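Local coordinates for protein suppressor of fused homolog (Drosophila melanogaster, PDB 6LPH) that probably sequesters a Hedgehog-pathway transcription factor by binding it, and is captured here, as its N-terminal part, in complex with Fu, at residues K19-H24 against V191-I196; F102-R107 against Q137-Y142. One frame throughout, in Å; residues are numbered along the deposited sequence.

Contact 1 of 2, residues K19-H24 against V191-I196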
loop_
_atom_site.group_PDB
_atom_site.type_symbol
_atom_site.label_atom_id
_atom_site.label_comp_id
_atom_site.label_asym_id
_atom_site.label_seq_id
_atom_site.Cartn_x
_atom_site.Cartn_y
_atom_site.Cartn_z
ATOM N N LYS A 19 -11.639 -12.687 7.277
ATOM C CA LYS A 19 -12.517 -12.154 8.342
ATOM C C LYS A 19 -11.738 -11.397 9.447
ATOM O O LYS A 19 -12.178 -10.325 9.898
ATOM C CB LYS A 19 -13.394 -13.273 8.952
ATOM C CG LYS A 19 -14.402 -12.780 10.010
ATOM C CD LYS A 19 -15.222 -13.904 10.632
ATOM C CE LYS A 19 -16.462 -13.341 11.318
ATOM N NZ LYS A 19 -16.118 -12.275 12.287
ATOM N N ALA A 20 -10.600 -11.950 9.888
ATOM C CA ALA A 20 -9.741 -11.287 10.907
ATOM C C ALA A 20 -9.259 -9.905 10.459
ATOM O O ALA A 20 -9.288 -8.929 11.218
ATOM C CB ALA A 20 -8.540 -12.152 11.227
ATOM N N ILE A 21 -8.821 -9.828 9.208
ATOM C CA ILE A 21 -8.345 -8.565 8.667
ATOM C C ILE A 21 -9.499 -7.563 8.562
ATOM O O ILE A 21 -9.357 -6.426 9.006
ATOM C CB ILE A 21 -7.620 -8.758 7.311
ATOM C CG1 ILE A 21 -6.338 -9.614 7.536
ATOM C CG2 ILE A 21 -7.274 -7.398 6.696
ATOM C CD1 ILE A 21 -5.711 -10.140 6.243
ATOM N N ILE A 22 -10.626 -8.001 7.992
ATOM C CA ILE A 22 -11.847 -7.150 7.881
ATOM C C ILE A 22 -12.311 -6.653 9.238
ATOM O O ILE A 22 -12.647 -5.468 9.394
ATOM C CB ILE A 22 -13.012 -7.895 7.167
ATOM C CG1 ILE A 22 -12.664 -8.191 5.697
ATOM C CG2 ILE A 22 -14.340 -7.132 7.284
ATOM C CD1 ILE A 22 -12.354 -6.988 4.865
ATOM N N ASP A 23 -12.321 -7.554 10.231
ATOM C CA ASP A 23 -12.647 -7.158 11.594
ATOM C C ASP A 23 -11.696 -6.106 12.169
ATOM O O ASP A 23 -12.143 -5.101 12.735
ATOM C CB ASP A 23 -12.738 -8.386 12.505
ATOM C CG ASP A 23 -13.964 -9.235 12.203
ATOM O OD1 ASP A 23 -14.057 -10.380 12.690
ATOM O OD2 ASP A 23 -14.850 -8.749 11.458
ATOM N N HIS A 24 -10.394 -6.319 12.005
ATOM C CA HIS A 24 -9.385 -5.319 12.380
ATOM C C HIS A 24 -9.622 -3.981 11.717
ATOM O O HIS A 24 -9.576 -2.932 12.382
ATOM C CB HIS A 24 -7.995 -5.832 12.023
ATOM C CG HIS A 24 -6.879 -5.000 12.581
ATOM N ND1 HIS A 24 -6.832 -4.621 13.874
ATOM C CD2 HIS A 24 -5.723 -4.493 11.980
ATOM C CE1 HIS A 24 -5.711 -3.890 14.089
ATOM N NE2 HIS A 24 -5.032 -3.823 12.934
ATOM N N VAL A 191 -0.113 -11.649 10.955
ATOM C CA VAL A 191 -0.121 -10.761 9.765
ATOM C C VAL A 191 0.459 -9.428 10.218
ATOM O O VAL A 191 -0.146 -8.751 11.050
ATOM C CB VAL A 191 -1.544 -10.556 9.244
ATOM C CG1 VAL A 191 -1.590 -9.524 8.067
ATOM C CG2 VAL A 191 -2.133 -11.888 8.783
ATOM N N ASP A 192 1.639 -9.071 9.692
ATOM C CA ASP A 192 2.211 -7.719 9.871
ATOM C C ASP A 192 1.620 -6.845 8.764
ATOM O O ASP A 192 1.522 -7.299 7.638
ATOM C CB ASP A 192 3.727 -7.751 9.587
ATOM C CG ASP A 192 4.542 -8.329 10.725
ATOM O OD1 ASP A 192 3.956 -8.672 11.768
ATOM O OD2 ASP A 192 5.792 -8.428 10.587
ATOM N N PHE A 193 1.284 -5.589 9.038
ATOM C CA PHE A 193 0.898 -4.676 7.944
ATOM C C PHE A 193 2.114 -3.867 7.511
ATOM O O PHE A 193 2.598 -3.002 8.254
ATOM C CB PHE A 193 -0.322 -3.831 8.335
ATOM C CG PHE A 193 -1.580 -4.663 8.472
ATOM C CD1 PHE A 193 -1.928 -5.268 9.704
ATOM C CD2 PHE A 193 -2.366 -4.914 7.369
ATOM C CE1 PHE A 193 -3.063 -6.082 9.812
ATOM C CE2 PHE A 193 -3.491 -5.736 7.466
ATOM C CZ PHE A 193 -3.848 -6.316 8.679
ATOM N N CYS A 194 2.646 -4.201 6.321
ATOM C CA CYS A 194 3.865 -3.584 5.818
ATOM C C CYS A 194 3.488 -2.412 4.926
ATOM O O CYS A 194 2.990 -2.593 3.798
ATOM C CB CYS A 194 4.703 -4.602 5.035
ATOM S SG CYS A 194 5.438 -5.798 6.166
ATOM N N GLN A 195 3.729 -1.205 5.430
ATOM C CA GLN A 195 3.365 -0.015 4.675
ATOM C C GLN A 195 4.493 0.386 3.744
ATOM O O GLN A 195 5.636 0.655 4.160
ATOM C CB GLN A 195 3.011 1.149 5.594
ATOM C CG GLN A 195 2.516 2.385 4.841
ATOM C CD GLN A 195 2.146 3.499 5.782
ATOM O OE1 GLN A 195 1.294 3.331 6.668
ATOM N NE2 GLN A 195 2.794 4.643 5.619
ATOM N N ILE A 196 4.142 0.444 2.470
ATOM C CA ILE A 196 5.065 0.852 1.437
ATOM C C ILE A 196 5.146 2.384 1.452
ATOM O O ILE A 196 4.123 3.064 1.628
ATOM C CB ILE A 196 4.596 0.217 0.103
ATOM C CG1 ILE A 196 5.286 -1.133 -0.114
ATOM C CG2 ILE A 196 5.003 0.998 -1.113
ATOM C CD1 ILE A 196 5.516 -1.958 1.105
#
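NE2 of H24 is hydrogen-bonded to the carbonyl oxygen of L181, on strand 172-186, while CD2 of the same imidazole stands 3.8 Å from F193 CE1. The bond to L181 helps fix the rotation of the imidazole. The H24 and F193 ring planes are only 27° apart, but they are slid past each other, with centroids 5.7 Å apart, and barely overlap. It is therefore a loose aromatic contact and not a full stack. No hydrogen bond joins 19-24 to 191-196. The F193 ring is the central piece. I21, one turn before H24, comes at its edge, near the ring plane, with CG2 4.1 Å from F193 CZ. This methyl lies anti to the backbone N (CG1 at chi1 -64°), which brings it nearer the strand than the CB direction alone would. The arrangement is a helix laid against one face of the mixed sheet, in the N-terminal part of the SUFU protein. V191 and F193 sit on that face. V191 CG1 lies 4.0 Å above the plane of the F193 ring, offset toward its rim. The aromatic side chain is thus packed by its own strand, by the helix, and by I75 of strand 71-77. A salt bridge from K19 NZ to D23 OD1, 2.8 Å long, staples one turn of helix 16-28 on its exposed side and adds nothing across the contact. NZ meets the syn lone pair of OD1. I22, on the neighbouring side of the helix, meets F77 of strand 71-77. I21 also touches F77, and S80 as well.

Contact 2 of 2, residues F102-R107 against Q137-Y142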
loop_
_atom_site.group_PDB
_atom_site.type_symbol
_atom_site.label_atom_id
_atom_site.label_comp_id
_atom_site.label_asym_id
_atom_site.label_seq_id
_atom_site.Cartn_x
_atom_site.Cartn_y
_atom_site.Cartn_z
ATOM N N PHE A 102 2.422 -11.205 6.039
ATOM C CA PHE A 102 2.144 -9.783 5.975
ATOM C C PHE A 102 1.122 -9.446 4.881
ATOM O O PHE A 102 0.824 -10.304 4.030
ATOM C CB PHE A 102 3.455 -8.997 5.756
ATOM C CG PHE A 102 4.042 -9.171 4.379
ATOM C CD1 PHE A 102 3.764 -8.262 3.369
ATOM C CD2 PHE A 102 4.857 -10.261 4.097
ATOM C CE1 PHE A 102 4.308 -8.419 2.105
ATOM C CE2 PHE A 102 5.384 -10.429 2.833
ATOM C CZ PHE A 102 5.108 -9.513 1.839
ATOM N N GLU A 103 0.552 -8.234 4.953
ATOM C CA GLU A 103 -0.142 -7.628 3.818
ATOM C C GLU A 103 0.484 -6.276 3.572
ATOM O O GLU A 103 1.153 -5.718 4.452
ATOM C CB GLU A 103 -1.674 -7.483 4.027
ATOM C CG GLU A 103 -2.424 -8.838 4.154
ATOM C CD GLU A 103 -2.564 -9.625 2.855
ATOM O OE1 GLU A 103 -2.131 -9.160 1.744
ATOM O OE2 GLU A 103 -3.168 -10.723 2.938
ATOM N N LEU A 104 0.265 -5.762 2.354
ATOM C CA LEU A 104 0.774 -4.469 1.972
ATOM C C LEU A 104 -0.229 -3.352 2.282
ATOM O O LEU A 104 -1.448 -3.522 2.063
ATOM C CB LEU A 104 1.020 -4.444 0.466
ATOM C CG LEU A 104 2.101 -5.442 -0.012
ATOM C CD1 LEU A 104 2.132 -5.514 -1.532
ATOM C CD2 LEU A 104 3.478 -5.054 0.538
ATOM N N THR A 105 0.279 -2.225 2.788
ATOM C CA THR A 105 -0.517 -1.002 2.843
ATOM C C THR A 105 0.187 0.168 2.123
ATOM O O THR A 105 1.396 0.106 1.837
ATOM C CB THR A 105 -0.944 -0.597 4.268
ATOM O OG1 THR A 105 0.144 0.033 4.936
ATOM C CG2 THR A 105 -1.407 -1.841 5.117
ATOM N N PHE A 106 -0.567 1.219 1.825
ATOM C CA PHE A 106 0.034 2.373 1.152
ATOM C C PHE A 106 -0.802 3.598 1.530
ATOM O O PHE A 106 -2.028 3.500 1.656
ATOM C CB PHE A 106 0.048 2.113 -0.347
ATOM C CG PHE A 106 0.631 3.245 -1.196
ATOM C CD1 PHE A 106 1.953 3.692 -1.005
ATOM C CD2 PHE A 106 -0.116 3.800 -2.226
ATOM C CE1 PHE A 106 2.516 4.683 -1.803
ATOM C CE2 PHE A 106 0.449 4.801 -3.067
ATOM C CZ PHE A 106 1.756 5.251 -2.836
ATOM N N ARG A 107 -0.127 4.709 1.815
ATOM C CA ARG A 107 -0.828 5.964 2.145
ATOM C C ARG A 107 -0.502 7.004 1.096
ATOM O O ARG A 107 0.670 7.378 0.885
ATOM C CB ARG A 107 -0.478 6.461 3.529
ATOM C CG ARG A 107 -0.947 5.464 4.627
ATOM C CD ARG A 107 -0.622 5.965 6.013
ATOM N NE ARG A 107 -0.939 4.945 7.024
ATOM C CZ ARG A 107 -2.153 4.767 7.557
ATOM N NH1 ARG A 107 -3.180 5.581 7.207
ATOM N NH2 ARG A 107 -2.348 3.817 8.484
ATOM N N GLN A 137 -0.373 -5.040 -6.578
ATOM C CA GLN A 137 -0.360 -6.342 -7.275
ATOM C C GLN A 137 1.049 -6.687 -7.738
ATOM O O GLN A 137 1.490 -7.831 -7.574
ATOM C CB GLN A 137 -1.307 -6.407 -8.467
ATOM C CG GLN A 137 -2.775 -6.312 -8.148
ATOM C CD GLN A 137 -3.356 -7.588 -7.543
ATOM O OE1 GLN A 137 -2.632 -8.568 -7.266
ATOM N NE2 GLN A 137 -4.687 -7.581 -7.336
ATOM N N ALA A 138 1.748 -5.692 -8.285
ATOM C CA ALA A 138 3.083 -5.885 -8.841
ATOM C C ALA A 138 4.080 -6.200 -7.706
ATOM O O ALA A 138 4.957 -7.062 -7.860
ATOM C CB ALA A 138 3.533 -4.655 -9.638
ATOM N N ILE A 139 3.953 -5.509 -6.574
ATOM C CA ILE A 139 4.818 -5.825 -5.430
ATOM C C ILE A 139 4.482 -7.226 -4.901
ATOM O O ILE A 139 5.386 -8.022 -4.604
ATOM C CB ILE A 139 4.772 -4.753 -4.304
ATOM C CG1 ILE A 139 5.310 -3.403 -4.822
ATOM C CG2 ILE A 139 5.532 -5.243 -3.040
ATOM C CD1 ILE A 139 4.861 -2.225 -3.963
ATOM N N GLY A 140 3.190 -7.526 -4.811
ATOM C CA GLY A 140 2.733 -8.878 -4.514
ATOM C C GLY A 140 3.354 -9.952 -5.402
ATOM O O GLY A 140 3.821 -10.973 -4.894
ATOM N N ARG A 141 3.384 -9.727 -6.717
ATOM C CA ARG A 141 3.994 -10.705 -7.647
ATOM C C ARG A 141 5.474 -10.864 -7.376
ATOM O O ARG A 141 5.997 -11.969 -7.392
ATOM C CB ARG A 141 3.808 -10.308 -9.124
ATOM C CG ARG A 141 2.554 -10.863 -9.775
ATOM C CD ARG A 141 2.490 -10.528 -11.269
ATOM N NE ARG A 141 2.408 -9.077 -11.481
ATOM C CZ ARG A 141 1.274 -8.379 -11.486
ATOM N NH1 ARG A 141 0.118 -8.999 -11.319
ATOM N NH2 ARG A 141 1.287 -7.062 -11.654
ATOM N N TYR A 142 6.139 -9.746 -7.107
ATOM C CA TYR A 142 7.561 -9.735 -6.848
ATOM C C TYR A 142 7.842 -10.649 -5.624
ATOM O O TYR A 142 8.696 -11.549 -5.684
ATOM C CB TYR A 142 8.007 -8.279 -6.614
ATOM C CG TYR A 142 9.408 -8.138 -6.083
ATOM C CD1 TYR A 142 10.497 -8.659 -6.793
ATOM C CD2 TYR A 142 9.656 -7.485 -4.881
ATOM C CE1 TYR A 142 11.792 -8.519 -6.320
ATOM C CE2 TYR A 142 10.962 -7.338 -4.396
ATOM C CZ TYR A 142 12.011 -7.865 -5.121
ATOM O OH TYR A 142 13.299 -7.740 -4.664
#
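L104 and I139 join strand 97-109 to helix 131-146, a helix packed on a face of the mixed sheet. The tight part is small and apolar, with 102 Å² buried in all. L104 CD1 is 3.7 Å from I139 CG2 and 3.9 Å from I139 CB. The second methyl, L104 CD2, stands 4.1 Å from the same CG2. The CG2 methyl of I139 thus meets both methyls of L104, CD1 more closely. CD1 reaches outward because the leucine chain is extended at its end, with chi2 171°. It also approaches the helix backbone, at 4.0 Å from G140 N. G140 brings no side chain to this place, and its CA is the nearest to that of L104. Around the pair, L104 also touches I196 and L79, and I139 touches L173, so the seam is buried. The other side of the helix is looser. A138, R141 and Y142 are partly exposed and do not meet the strand. R141 NH1 forms a salt bridge with D50. The R141 guanidinium has Q137 O 4.0 Å above its plane, over its centre.

How the contacts relate
Contacts 1 and 2 lie on opposite faces of one mixed sheet, with centres about 12 Å apart. Their strands, 189-199 and 97-109, are parallel neighbours. The link runs through the backbone, where C194 N bonds to E103 O at 2.8 Å, and through side chains, where R107 NE bonds to Q195 OE1 at 2.8 Å. R107 also forms a salt bridge with D178. Along the strands, side chains alternate: F193 and T105 lie on the face that carries helix 16-28, L104 and I196 on the face that carries helix 131-146. The bound peptide touches both helices, through I22 of contact 1 and Q137 of contact 2, each packing on an apolar peptide side chain.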